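Anaphase-promoting complex subunit cut9 (Schizosaccharomyces pombe, PDB 2XPI) forms part of the anaphase-promoting complex/cyclosome, the cell cycle-regulated E3 ubiquitin ligase that controls progression through mitosis and G1. Local coordinates at residues D85-W90 and L111-N116; C102-G107 and Q125-T130; D340-H345 and Y359-D364; Y382-N387 and R394-S399. One frame throughout, in Å; residues are numbered along the deposited sequence.

Contact 1: residues D85-W90 and L111-N116; sequences DYLRLW and LDITGN
Leu87 and Arg88 of helix 83-96 meet Ile113 and Thr114 at the C-terminal end of helix 100-114 in a small, mainly apolar contact. Two methyl groups make its hydrophobic part: Leu87 CD2 approaches Ile113 CD1 to 4.1 Å, the side chains crossing at about a right angle. Beside them the Arg88 chain, extended from CG to NE, brings NH2 to 4.0 Å from Thr114 CG2, neither squarely over the guanidinium nor along its edge. The two helices together form TPR 1, and the contact joins the start of its first helix to the end of its second, as expected of an antiparallel tetratricopeptide hairpin. Polar groups are served around this seam. A salt bridge within the helix, 3.2 Å from Arg88 NH1 to Asp85 OD1, whose hydrogen bond is weak, reaches the guanidinium at its edge and in its plane, while NH2 forms a second salt bridge with Asp119 of helix 117-129. Thr114 keeps CG2 anti to its carbonyl carbon (chi1 64°), which presents the methyl to the arginine, and its OG1 is hydrogen-bonded to Val110 O and to the same Asp119 OD2 that pairs with Arg88.

Contact 2: residues C102-G107 and Q125-T130; sequences CAAFVG and QVYCCT
Val126 sets its two methyl groups against Ala103 and Ala104, where helix 100-114 of TPR 1 runs antiparallel to helix 117-129 of TPR 2. The short axes approach to 9.6 Å at 158° between their directions, and the nearest backbones, at Ala104 CA and Val126 CA, lie 6.2 Å apart. The two branches of the valine share the apolar contacts unevenly: CG2 rests 3.7 Å from Ala103 CB, while CG1, anti to the backbone N (chi1 178°), lies against Ala104, 4.0 Å from its CB and close to its backbone N, and also reaches Ala103 CB. An alanine in place of Val126 would take away both branches, and this would probably open a gap against Ala103 and Ala104. An aromatic edge adds a further touch: Ala104 CB sits near the plane of the Tyr127 ring, 4.3 Å from CE1. Polar bonding lies beside the apolar patch. Tyr127 OH is hydrogen-bonded to Glu108, one turn beyond Ala104 on the same helix, so the ring touches helix 100-114 through its edge and also through its hydroxyl. Elsewhere on that helix, Phe105 stacks on Tyr234 of the second subunit, in keeping with the role of TPR 1 to 7 in homodimerization. Between the two segments, small alanine side chains let the valine come close to the opposing backbone, and the hold rests on fit rather than on charge; the directional bond of the tyrosine hydroxyl is made just beyond them, to Glu108.

Contact 3: residues D340-H345 and Y359-D364; sequences DVYPLH and YLISND
Ile361 carries this buried contact within TPR 8, reaching from helix 355-368 to Tyr342 and His345 of helix 342-352. The segment 359-364 begins at Tyr359, whose ring turns to the next hairpin and meets Tyr382 edge-to-face. Two residues on comes Ile361, with CG2 anti to the backbone N and CG1 anti to the carbonyl carbon (chi1 -70°), a setting that splits the branches between two rings. CG2 comes obliquely against Tyr342 CE1, 3.6 Å away. CD1, at the end of the longer branch, stands at the edge of the His345 imidazole near its plane, 3.5 Å from CE1 and 3.8 Å from ND1. Next in sequence, Ser362 faces Ala378 and Val379 of helix 373-385, and its OG is hydrogen-bonded to Leu358 O within its own helix. Across the hairpin, Pro343 and Leu344 pack on the chain of another protein, consistent with the part of TPR 8 in binding Hcn1. Since a single branched aliphatic side chain meets both rings, the two helices are held here by dispersion and shape, and the imidazole takes part through its CE1-ND1 edge, by van der Waals contact with a methyl group.

Contact 4: residues Y382-N387 and R394-S399; sequences YYLCVN and RYFSKS
Tyr383 and Tyr395 have nearly the same first torsion, chi1 -74° and -72°, each with CG anti to its carbonyl carbon, and from their facing helices this brings the two rings alongside one another. Their planes are inclined by only 18°, yet the centroids stand 5.8 Å apart because the rings are displaced along their planes and barely overlap. The touch is therefore between neighbouring ring carbons, closest at 3.7 Å from Tyr383 CE2 to Tyr395 CE2. The preceding Arg394 lays its CG over the centre of the Tyr395 ring, 3.8 Å above the plane. An alanine in place of Tyr383 removes the ring beside Tyr395, which would probably be left freer to turn on this side. A second, aliphatic-aromatic touch lies beside the first, where Leu384 CD2 is 4.2 Å from Phe396 CE2. Together the two pairs close the helices of TPR 9 near the turn of their hairpin. On the flanks, Tyr382 packs on Leu358 and Ser362 of the preceding helix 355-368, while Phe396 reaches Phe413 and Ser416 of the following helix 407-420, placing the contact between its neighbours in the superhelical run of repeats.

From the N terminus, contact 1 closes the first hairpin, returning the chain from helix 83-96 to the end of helix 100-114. Before it is complete contact 2 has opened on that same helix, so the two cross: 102-107 lies between 85-90 and 111-116, and pairs onward with 125-130. TPR 1 is thereby tied to TPR 2, in a region that also touches the second subunit. Contacts 3 and 4 follow in series, each closing a hairpin, within TPR 8 and TPR 9. They lie far along the array, contact 3 about 39 Å from contact 2 between centres, and the two touch where helix 355-368 meets helix 373-385.

Contact 1: residues D85-W90 and L111-N116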
loop_
_atom_site.group_PDB
_atom_site.type_symbol
_atom_site.label_atom_id
_atom_site.label_comp_id
_atom_site.label_asym_id
_atom_site.label_seq_id
_atom_site.Cartn_x
_atom_site.Cartn_y
_atom_site.Cartn_z
ATOM N N ASP A 85 -0.271 -8.686 30.134
ATOM C CA ASP A 85 1.042 -9.054 29.612
ATOM C C ASP A 85 1.046 -10.218 28.604
ATOM O O ASP A 85 1.892 -10.258 27.730
ATOM C CB ASP A 85 2.054 -9.269 30.741
ATOM C CG ASP A 85 2.498 -7.956 31.385
ATOM O OD1 ASP A 85 2.647 -6.936 30.651
ATOM O OD2 ASP A 85 2.702 -7.943 32.619
ATOM N N TYR A 86 0.115 -11.153 28.709
ATOM C CA TYR A 86 -0.045 -12.153 27.652
ATOM C C TYR A 86 -0.651 -11.526 26.407
ATOM O O TYR A 86 -0.336 -11.935 25.299
ATOM C CB TYR A 86 -0.961 -13.299 28.078
ATOM C CG TYR A 86 -0.319 -14.302 28.990
ATOM C CD1 TYR A 86 -0.749 -14.446 30.305
ATOM C CD2 TYR A 86 0.723 -15.105 28.543
ATOM C CE1 TYR A 86 -0.157 -15.361 31.151
ATOM C CE2 TYR A 86 1.318 -16.030 29.378
ATOM C CZ TYR A 86 0.877 -16.154 30.681
ATOM O OH TYR A 86 1.468 -17.074 31.514
ATOM N N LEU A 87 -1.560 -10.570 26.603
ATOM C CA LEU A 87 -2.230 -9.897 25.502
ATOM C C LEU A 87 -1.220 -9.114 24.678
ATOM O O LEU A 87 -1.156 -9.243 23.464
ATOM C CB LEU A 87 -3.316 -8.962 26.041
ATOM C CG LEU A 87 -4.739 -9.544 26.033
ATOM C CD1 LEU A 87 -4.719 -11.018 26.338
ATOM C CD2 LEU A 87 -5.672 -8.794 26.974
ATOM N N ARG A 88 -0.412 -8.320 25.367
ATOM C CA ARG A 88 0.607 -7.519 24.730
ATOM C C ARG A 88 1.660 -8.330 23.989
ATOM O O ARG A 88 1.961 -8.031 22.843
ATOM C CB ARG A 88 1.268 -6.618 25.750
ATOM C CG ARG A 88 0.345 -5.584 26.291
ATOM C CD ARG A 88 1.088 -4.800 27.296
ATOM N NE ARG A 88 0.268 -3.756 27.874
ATOM C CZ ARG A 88 0.220 -3.524 29.173
ATOM N NH1 ARG A 88 0.944 -4.281 29.988
ATOM N NH2 ARG A 88 -0.545 -2.555 29.650
ATOM N N LEU A 89 2.229 -9.341 24.629
ATOM C CA LEU A 89 3.114 -10.248 23.912
ATOM C C LEU A 89 2.454 -10.751 22.636
ATOM O O LEU A 89 3.072 -10.806 21.570
ATOM C CB LEU A 89 3.464 -11.432 24.778
ATOM C CG LEU A 89 4.746 -11.319 25.605
ATOM C CD1 LEU A 89 5.278 -9.904 25.697
ATOM C CD2 LEU A 89 4.538 -11.954 26.996
ATOM N N TRP A 90 1.181 -11.100 22.753
ATOM C CA TRP A 90 0.426 -11.654 21.641
ATOM C C TRP A 90 0.200 -10.613 20.543
ATOM O O TRP A 90 0.426 -10.881 19.371
ATOM C CB TRP A 90 -0.899 -12.221 22.157
ATOM C CG TRP A 90 -1.805 -12.781 21.125
ATOM C CD1 TRP A 90 -1.488 -13.100 19.840
ATOM C CD2 TRP A 90 -3.194 -13.091 21.288
ATOM N NE1 TRP A 90 -2.596 -13.587 19.187
ATOM C CE2 TRP A 90 -3.658 -13.589 20.054
ATOM C CE3 TRP A 90 -4.087 -13.009 22.363
ATOM C CZ2 TRP A 90 -4.974 -14.002 19.863
ATOM C CZ3 TRP A 90 -5.400 -13.415 22.167
ATOM C CH2 TRP A 90 -5.828 -13.900 20.924
ATOM N N LEU A 111 -6.385 -2.319 25.190
ATOM C CA LEU A 111 -6.597 -0.884 25.333
ATOM C C LEU A 111 -7.915 -0.663 26.070
ATOM O O LEU A 111 -7.995 0.178 26.969
ATOM C CB LEU A 111 -6.570 -0.158 23.976
ATOM C CG LEU A 111 -6.767 1.362 24.047
ATOM C CD1 LEU A 111 -5.733 2.018 24.966
ATOM C CD2 LEU A 111 -6.748 2.020 22.674
ATOM N N ASP A 112 -8.938 -1.444 25.710
ATOM C CA ASP A 112 -10.219 -1.397 26.429
ATOM C C ASP A 112 -10.018 -1.645 27.924
ATOM O O ASP A 112 -10.579 -0.934 28.749
ATOM C CB ASP A 112 -11.243 -2.378 25.838
ATOM C CG ASP A 112 -11.766 -1.932 24.463
ATOM O OD1 ASP A 112 -11.733 -0.712 24.161
ATOM O OD2 ASP A 112 -12.216 -2.804 23.678
ATOM N N ILE A 113 -9.200 -2.635 28.269
ATOM C CA ILE A 113 -8.928 -2.944 29.669
ATOM C C ILE A 113 -8.131 -1.860 30.410
ATOM O O ILE A 113 -8.528 -1.402 31.474
ATOM C CB ILE A 113 -8.173 -4.275 29.792
ATOM C CG1 ILE A 113 -9.102 -5.453 29.495
ATOM C CG2 ILE A 113 -7.566 -4.424 31.178
ATOM C CD1 ILE A 113 -8.362 -6.762 29.348
ATOM N N THR A 114 -7.018 -1.438 29.821
ATOM C CA THR A 114 -5.984 -0.675 30.516
ATOM C C THR A 114 -6.073 0.854 30.352
ATOM O O THR A 114 -5.764 1.617 31.282
ATOM C CB THR A 114 -4.601 -1.133 30.009
ATOM O OG1 THR A 114 -4.480 -0.815 28.617
ATOM C CG2 THR A 114 -4.466 -2.631 30.165
ATOM N N GLY A 115 -6.454 1.299 29.160
ATOM C CA GLY A 115 -6.487 2.713 28.857
ATOM C C GLY A 115 -5.098 3.315 28.803
ATOM O O GLY A 115 -4.959 4.543 28.773
ATOM N N ASN A 116 -4.071 2.464 28.778
ATOM C CA ASN A 116 -2.676 2.919 28.724
ATOM C C ASN A 116 -2.271 3.531 27.380
ATOM O O ASN A 116 -2.477 2.937 26.326
ATOM C CB ASN A 116 -1.740 1.753 29.040
ATOM C CG ASN A 116 -0.346 2.201 29.456
ATOM O OD1 ASN A 116 0.117 1.851 30.541
ATOM N ND2 ASN A 116 0.331 2.961 28.602
#

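Contact 2: residues C102-G107 and Q125-T130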
loop_
_atom_site.group_PDB
_atom_site.type_symbol
_atom_site.label_atom_id
_atom_site.label_comp_id
_atom_site.label_asym_id
_atom_site.label_seq_id
_atom_site.Cartn_x
_atom_site.Cartn_y
_atom_site.Cartn_z
ATOM N N CYS A 102 -5.525 -9.943 13.570
ATOM C CA CYS A 102 -5.279 -10.469 14.896
ATOM C C CYS A 102 -4.714 -9.438 15.860
ATOM O O CYS A 102 -5.138 -9.361 17.004
ATOM C CB CYS A 102 -4.360 -11.677 14.812
ATOM S SG CYS A 102 -3.753 -12.242 16.408
ATOM N N ALA A 103 -3.742 -8.665 15.411
ATOM C CA ALA A 103 -3.131 -7.629 16.248
ATOM C C ALA A 103 -4.103 -6.495 16.599
ATOM O O ALA A 103 -4.053 -5.930 17.689
ATOM C CB ALA A 103 -1.862 -7.064 15.554
ATOM N N ALA A 104 -4.961 -6.143 15.656
ATOM C CA ALA A 104 -6.043 -5.196 15.921
ATOM C C ALA A 104 -7.023 -5.799 16.913
ATOM O O ALA A 104 -7.484 -5.120 17.815
ATOM C CB ALA A 104 -6.764 -4.819 14.631
ATOM N N PHE A 105 -7.327 -7.083 16.763
ATOM C CA PHE A 105 -8.244 -7.738 17.681
ATOM C C PHE A 105 -7.719 -7.754 19.111
ATOM O O PHE A 105 -8.453 -7.453 20.052
ATOM C CB PHE A 105 -8.535 -9.164 17.219
ATOM C CG PHE A 105 -9.463 -9.914 18.123
ATOM C CD1 PHE A 105 -10.806 -9.575 18.199
ATOM C CD2 PHE A 105 -9.001 -10.975 18.891
ATOM C CE1 PHE A 105 -11.680 -10.285 19.043
ATOM C CE2 PHE A 105 -9.862 -11.690 19.721
ATOM C CZ PHE A 105 -11.201 -11.345 19.802
ATOM N N VAL A 106 -6.451 -8.110 19.281
ATOM C CA VAL A 106 -5.892 -8.227 20.626
ATOM C C VAL A 106 -5.594 -6.855 21.188
ATOM O O VAL A 106 -5.843 -6.599 22.367
ATOM C CB VAL A 106 -4.621 -9.096 20.653
ATOM C CG1 VAL A 106 -4.071 -9.186 22.048
ATOM C CG2 VAL A 106 -4.925 -10.477 20.111
ATOM N N GLY A 107 -5.072 -5.975 20.326
ATOM C CA GLY A 107 -4.722 -4.616 20.699
ATOM C C GLY A 107 -5.920 -3.807 21.157
ATOM O O GLY A 107 -5.817 -2.997 22.065
ATOM N N GLN A 125 -0.327 1.665 15.767
ATOM C CA GLN A 125 0.689 1.099 14.880
ATOM C C GLN A 125 0.093 0.122 13.895
ATOM O O GLN A 125 0.410 0.143 12.695
ATOM C CB GLN A 125 1.729 0.343 15.687
ATOM C CG GLN A 125 2.957 1.136 16.019
ATOM C CD GLN A 125 3.836 1.300 14.818
ATOM O OE1 GLN A 125 4.874 0.652 14.700
ATOM N NE2 GLN A 125 3.413 2.147 13.897
ATOM N N VAL A 126 -0.768 -0.748 14.415
ATOM C CA VAL A 126 -1.411 -1.762 13.601
ATOM C C VAL A 126 -2.198 -1.070 12.488
ATOM O O VAL A 126 -2.084 -1.426 11.305
ATOM C CB VAL A 126 -2.321 -2.704 14.469
ATOM C CG1 VAL A 126 -3.032 -3.718 13.609
ATOM C CG2 VAL A 126 -1.503 -3.406 15.567
ATOM N N TYR A 127 -2.980 -0.064 12.847
ATOM C CA TYR A 127 -3.765 0.643 11.843
ATOM C C TYR A 127 -2.882 1.247 10.763
ATOM O O TYR A 127 -3.272 1.288 9.605
ATOM C CB TYR A 127 -4.616 1.744 12.476
ATOM C CG TYR A 127 -5.675 1.244 13.425
ATOM C CD1 TYR A 127 -6.065 -0.096 13.418
ATOM C CD2 TYR A 127 -6.284 2.101 14.326
ATOM C CE1 TYR A 127 -7.034 -0.571 14.294
ATOM C CE2 TYR A 127 -7.246 1.645 15.199
ATOM C CZ TYR A 127 -7.618 0.305 15.179
ATOM O OH TYR A 127 -8.591 -0.149 16.032
ATOM N N CYS A 128 -1.702 1.734 11.142
ATOM C CA CYS A 128 -0.786 2.324 10.169
ATOM C C CYS A 128 -0.245 1.309 9.198
ATOM O O CYS A 128 0.006 1.633 8.030
ATOM C CB CYS A 128 0.393 2.997 10.852
ATOM S SG CYS A 128 0.013 4.611 11.483
ATOM N N CYS A 129 -0.032 0.092 9.685
ATOM C CA CYS A 129 0.432 -0.992 8.823
ATOM C C CYS A 129 -0.629 -1.396 7.822
ATOM O O CYS A 129 -0.339 -1.999 6.806
ATOM C CB CYS A 129 0.850 -2.203 9.656
ATOM S SG CYS A 129 2.284 -1.848 10.681
ATOM N N THR A 130 -1.865 -1.046 8.123
ATOM C CA THR A 130 -3.008 -1.412 7.305
ATOM C C THR A 130 -3.355 -0.239 6.413
ATOM O O THR A 130 -4.285 -0.310 5.607
ATOM C CB THR A 130 -4.208 -1.715 8.224
ATOM O OG1 THR A 130 -3.990 -2.963 8.873
ATOM C CG2 THR A 130 -5.494 -1.799 7.454
#

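Contact 3: residues D340-H345 and Y359-D364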
loop_
_atom_site.group_PDB
_atom_site.type_symbol
_atom_site.label_atom_id
_atom_site.label_comp_id
_atom_site.label_asym_id
_atom_site.label_seq_id
_atom_site.Cartn_x
_atom_site.Cartn_y
_atom_site.Cartn_z
ATOM N N ASP A 340 20.806 1.650 -6.462
ATOM C CA ASP A 340 21.736 2.768 -6.375
ATOM C C ASP A 340 22.950 2.546 -7.253
ATOM O O ASP A 340 23.698 3.468 -7.542
ATOM C CB ASP A 340 22.225 2.936 -4.944
ATOM C CG ASP A 340 21.109 3.279 -3.972
ATOM O OD1 ASP A 340 21.261 2.891 -2.790
ATOM O OD2 ASP A 340 20.106 3.932 -4.374
ATOM N N VAL A 341 23.169 1.306 -7.657
ATOM C CA VAL A 341 24.364 0.994 -8.401
ATOM C C VAL A 341 24.223 1.439 -9.852
ATOM O O VAL A 341 25.222 1.602 -10.558
ATOM C CB VAL A 341 24.683 -0.504 -8.350
ATOM C CG1 VAL A 341 23.840 -1.248 -9.357
ATOM C CG2 VAL A 341 26.131 -0.715 -8.660
ATOM N N TYR A 342 22.993 1.660 -10.294
ATOM C CA TYR A 342 22.758 1.868 -11.725
ATOM C C TYR A 342 23.358 3.121 -12.402
ATOM O O TYR A 342 23.930 3.016 -13.479
ATOM C CB TYR A 342 21.286 1.654 -12.094
ATOM C CG TYR A 342 20.956 0.195 -12.243
ATOM C CD1 TYR A 342 21.455 -0.523 -13.299
ATOM C CD2 TYR A 342 20.172 -0.473 -11.311
ATOM C CE1 TYR A 342 21.180 -1.859 -13.446
ATOM C CE2 TYR A 342 19.893 -1.814 -11.445
ATOM C CZ TYR A 342 20.397 -2.497 -12.520
ATOM O OH TYR A 342 20.140 -3.836 -12.700
ATOM N N PRO A 343 23.237 4.304 -11.791
ATOM C CA PRO A 343 23.850 5.447 -12.486
ATOM C C PRO A 343 25.332 5.252 -12.864
ATOM O O PRO A 343 25.730 5.550 -14.009
ATOM C CB PRO A 343 23.699 6.575 -11.480
ATOM C CG PRO A 343 22.400 6.219 -10.748
ATOM C CD PRO A 343 22.403 4.719 -10.643
ATOM N N LEU A 344 26.126 4.753 -11.920
ATOM C CA LEU A 344 27.540 4.488 -12.149
ATOM C C LEU A 344 27.723 3.400 -13.205
ATOM O O LEU A 344 28.603 3.469 -14.079
ATOM C CB LEU A 344 28.200 4.025 -10.850
ATOM C CG LEU A 344 29.219 4.914 -10.143
ATOM C CD1 LEU A 344 29.764 6.018 -11.074
ATOM C CD2 LEU A 344 28.613 5.513 -8.887
ATOM N N HIS A 345 26.897 2.374 -13.094
ATOM C CA HIS A 345 26.965 1.248 -13.988
ATOM C C HIS A 345 26.559 1.664 -15.416
ATOM O O HIS A 345 27.278 1.414 -16.391
ATOM C CB HIS A 345 26.037 0.167 -13.456
ATOM C CG HIS A 345 26.176 -1.131 -14.167
ATOM N ND1 HIS A 345 25.143 -1.706 -14.869
ATOM C CD2 HIS A 345 27.239 -1.950 -14.319
ATOM C CE1 HIS A 345 25.562 -2.838 -15.411
ATOM N NE2 HIS A 345 26.831 -3.008 -15.090
ATOM N N TYR A 359 20.848 -2.369 -23.383
ATOM C CA TYR A 359 19.547 -2.818 -23.872
ATOM C C TYR A 359 18.879 -3.846 -22.951
ATOM O O TYR A 359 17.691 -3.739 -22.644
ATOM C CB TYR A 359 19.693 -3.416 -25.264
ATOM C CG TYR A 359 18.373 -3.781 -25.896
ATOM C CD1 TYR A 359 17.545 -2.793 -26.439
ATOM C CD2 TYR A 359 17.953 -5.108 -25.961
ATOM C CE1 TYR A 359 16.336 -3.114 -27.021
ATOM C CE2 TYR A 359 16.745 -5.443 -26.551
ATOM C CZ TYR A 359 15.942 -4.441 -27.076
ATOM O OH TYR A 359 14.739 -4.763 -27.656
ATOM N N LEU A 360 19.646 -4.845 -22.528
ATOM C CA LEU A 360 19.156 -5.859 -21.600
ATOM C C LEU A 360 18.696 -5.250 -20.274
ATOM O O LEU A 360 17.604 -5.557 -19.775
ATOM C CB LEU A 360 20.247 -6.897 -21.333
ATOM C CG LEU A 360 20.872 -7.571 -22.561
ATOM C CD1 LEU A 360 22.106 -8.376 -22.159
ATOM C CD2 LEU A 360 19.857 -8.443 -23.331
ATOM N N ILE A 361 19.534 -4.390 -19.707
ATOM C CA ILE A 361 19.236 -3.748 -18.433
ATOM C C ILE A 361 17.980 -2.878 -18.487
ATOM O O ILE A 361 17.106 -2.962 -17.621
ATOM C CB ILE A 361 20.409 -2.872 -17.975
ATOM C CG1 ILE A 361 21.593 -3.751 -17.574
ATOM C CG2 ILE A 361 19.992 -1.997 -16.814
ATOM C CD1 ILE A 361 22.921 -3.046 -17.694
ATOM N N SER A 362 17.896 -2.026 -19.498
ATOM C CA SER A 362 16.752 -1.132 -19.574
ATOM C C SER A 362 15.465 -1.950 -19.659
ATOM O O SER A 362 14.439 -1.569 -19.105
ATOM C CB SER A 362 16.882 -0.136 -20.740
ATOM O OG SER A 362 17.576 -0.699 -21.830
ATOM N N ASN A 363 15.537 -3.092 -20.329
ATOM C CA ASN A 363 14.331 -3.865 -20.579
ATOM C C ASN A 363 13.783 -4.587 -19.363
ATOM O O ASN A 363 12.572 -4.589 -19.150
ATOM C CB ASN A 363 14.491 -4.798 -21.781
ATOM C CG ASN A 363 14.303 -4.063 -23.101
ATOM O OD1 ASN A 363 14.957 -4.368 -24.099
ATOM N ND2 ASN A 363 13.419 -3.061 -23.101
ATOM N N ASP A 364 14.641 -5.179 -18.540
ATOM C CA ASP A 364 14.091 -5.795 -17.336
ATOM C C ASP A 364 13.874 -4.802 -16.215
ATOM O O ASP A 364 13.138 -5.092 -15.274
ATOM C CB ASP A 364 14.847 -7.052 -16.871
ATOM C CG ASP A 364 16.192 -6.746 -16.275
ATOM O OD1 ASP A 364 16.385 -6.973 -15.053
ATOM O OD2 ASP A 364 17.064 -6.306 -17.049
#

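Contact 4: residues Y382-N387 and R394-S399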
loop_
_atom_site.group_PDB
_atom_site.type_symbol
_atom_site.label_atom_id
_atom_site.label_comp_id
_atom_site.label_asym_id
_atom_site.label_seq_id
_atom_site.Cartn_x
_atom_site.Cartn_y
_atom_site.Cartn_z
ATOM N N TYR A 382 20.506 4.178 -23.112
ATOM C CA TYR A 382 20.524 3.247 -24.233
ATOM C C TYR A 382 20.290 3.941 -25.555
ATOM O O TYR A 382 21.042 3.735 -26.496
ATOM C CB TYR A 382 19.477 2.152 -24.096
ATOM C CG TYR A 382 19.300 1.450 -25.410
ATOM C CD1 TYR A 382 20.340 0.720 -25.964
ATOM C CD2 TYR A 382 18.114 1.547 -26.123
ATOM C CE1 TYR A 382 20.206 0.085 -27.175
ATOM C CE2 TYR A 382 17.964 0.915 -27.353
ATOM C CZ TYR A 382 19.019 0.186 -27.869
ATOM O OH TYR A 382 18.891 -0.452 -29.080
ATOM N N TYR A 383 19.228 4.736 -25.641
ATOM C CA TYR A 383 18.976 5.486 -26.863
ATOM C C TYR A 383 20.157 6.402 -27.169
ATOM O O TYR A 383 20.320 6.864 -28.294
ATOM C CB TYR A 383 17.647 6.239 -26.796
ATOM C CG TYR A 383 16.486 5.295 -26.951
ATOM C CD1 TYR A 383 16.380 4.489 -28.078
ATOM C CD2 TYR A 383 15.507 5.182 -25.967
ATOM C CE1 TYR A 383 15.333 3.598 -28.232
ATOM C CE2 TYR A 383 14.444 4.295 -26.113
ATOM C CZ TYR A 383 14.365 3.503 -27.250
ATOM O OH TYR A 383 13.321 2.618 -27.422
ATOM N N LEU A 384 21.011 6.602 -26.168
ATOM C CA LEU A 384 22.216 7.400 -26.327
ATOM C C LEU A 384 23.515 6.685 -26.846
ATOM O O LEU A 384 24.273 7.363 -27.531
ATOM C CB LEU A 384 22.469 8.228 -25.055
ATOM C CG LEU A 384 22.960 9.672 -25.215
ATOM C CD1 LEU A 384 21.909 10.498 -25.918
ATOM C CD2 LEU A 384 23.333 10.318 -23.877
ATOM N N CYS A 385 23.804 5.392 -26.560
ATOM C CA CYS A 385 24.889 4.717 -27.354
ATOM C C CYS A 385 24.395 4.358 -28.752
ATOM O O CYS A 385 25.131 3.750 -29.545
ATOM C CB CYS A 385 25.589 3.437 -26.771
ATOM S SG CYS A 385 26.374 2.480 -28.263
ATOM N N VAL A 386 23.151 4.718 -29.041
ATOM C CA VAL A 386 22.503 4.283 -30.271
ATOM C C VAL A 386 22.151 5.511 -31.115
ATOM O O VAL A 386 21.669 5.418 -32.260
ATOM C CB VAL A 386 21.294 3.374 -29.940
ATOM C CG1 VAL A 386 20.074 3.710 -30.767
ATOM C CG2 VAL A 386 21.684 1.927 -30.091
ATOM N N ASN A 387 22.420 6.674 -30.528
ATOM C CA ASN A 387 22.261 7.938 -31.214
ATOM C C ASN A 387 20.846 8.278 -31.637
ATOM O O ASN A 387 20.643 8.972 -32.631
ATOM C CB ASN A 387 23.167 7.971 -32.428
ATOM C CG ASN A 387 24.204 9.036 -32.324
ATOM O OD1 ASN A 387 23.946 10.202 -32.646
ATOM N ND2 ASN A 387 25.389 8.660 -31.839
ATOM N N ARG A 394 13.307 12.356 -24.569
ATOM C CA ARG A 394 12.042 11.980 -23.945
ATOM C C ARG A 394 12.255 11.275 -22.583
ATOM O O ARG A 394 11.567 11.568 -21.600
ATOM C CB ARG A 394 11.164 11.091 -24.850
ATOM C CG ARG A 394 10.381 10.077 -23.997
ATOM C CD ARG A 394 9.143 9.500 -24.637
ATOM N NE ARG A 394 7.999 9.329 -23.719
ATOM C CZ ARG A 394 7.816 9.942 -22.540
ATOM N NH1 ARG A 394 8.702 10.800 -22.039
ATOM N NH2 ARG A 394 6.705 9.702 -21.852
ATOM N N TYR A 395 13.199 10.343 -22.529
ATOM C CA TYR A 395 13.306 9.480 -21.353
ATOM C C TYR A 395 14.047 10.100 -20.192
ATOM O O TYR A 395 13.735 9.794 -19.053
ATOM C CB TYR A 395 13.840 8.094 -21.714
ATOM C CG TYR A 395 12.775 7.325 -22.461
ATOM C CD1 TYR A 395 11.643 6.853 -21.799
ATOM C CD2 TYR A 395 12.872 7.102 -23.829
ATOM C CE1 TYR A 395 10.660 6.160 -22.470
ATOM C CE2 TYR A 395 11.884 6.403 -24.513
ATOM C CZ TYR A 395 10.782 5.946 -23.826
ATOM O OH TYR A 395 9.786 5.272 -24.493
ATOM N N PHE A 396 15.000 10.987 -20.475
ATOM C CA PHE A 396 15.650 11.722 -19.412
ATOM C C PHE A 396 14.643 12.734 -18.909
ATOM O O PHE A 396 14.635 13.094 -17.726
ATOM C CB PHE A 396 16.911 12.420 -19.906
ATOM C CG PHE A 396 17.982 11.479 -20.367
ATOM C CD1 PHE A 396 18.452 10.478 -19.530
ATOM C CD2 PHE A 396 18.540 11.613 -21.629
ATOM C CE1 PHE A 396 19.434 9.611 -19.946
ATOM C CE2 PHE A 396 19.525 10.757 -22.050
ATOM C CZ PHE A 396 19.971 9.749 -21.205
ATOM N N SER A 397 13.779 13.185 -19.806
ATOM C CA SER A 397 12.670 14.028 -19.386
ATOM C C SER A 397 11.747 13.295 -18.408
ATOM O O SER A 397 11.350 13.849 -17.390
ATOM C CB SER A 397 11.851 14.500 -20.579
ATOM O OG SER A 397 10.962 15.525 -20.168
ATOM N N LYS A 398 11.410 12.053 -18.730
ATOM C CA LYS A 398 10.441 11.285 -17.965
ATOM C C LYS A 398 10.987 10.983 -16.576
ATOM O O LYS A 398 10.281 11.081 -15.575
ATOM C CB LYS A 398 10.139 9.986 -18.703
ATOM C CG LYS A 398 8.994 9.190 -18.141
ATOM C CD LYS A 398 8.853 7.868 -18.860
ATOM C CE LYS A 398 8.065 6.882 -17.993
ATOM N NZ LYS A 398 6.627 7.244 -17.766
ATOM N N SER A 399 12.265 10.630 -16.537
ATOM C CA SER A 399 12.974 10.271 -15.323
ATOM C C SER A 399 13.186 11.489 -14.406
ATOM O O SER A 399 12.962 11.416 -13.214
ATOM C CB SER A 399 14.309 9.636 -15.731
ATOM O OG SER A 399 15.199 9.500 -14.661
#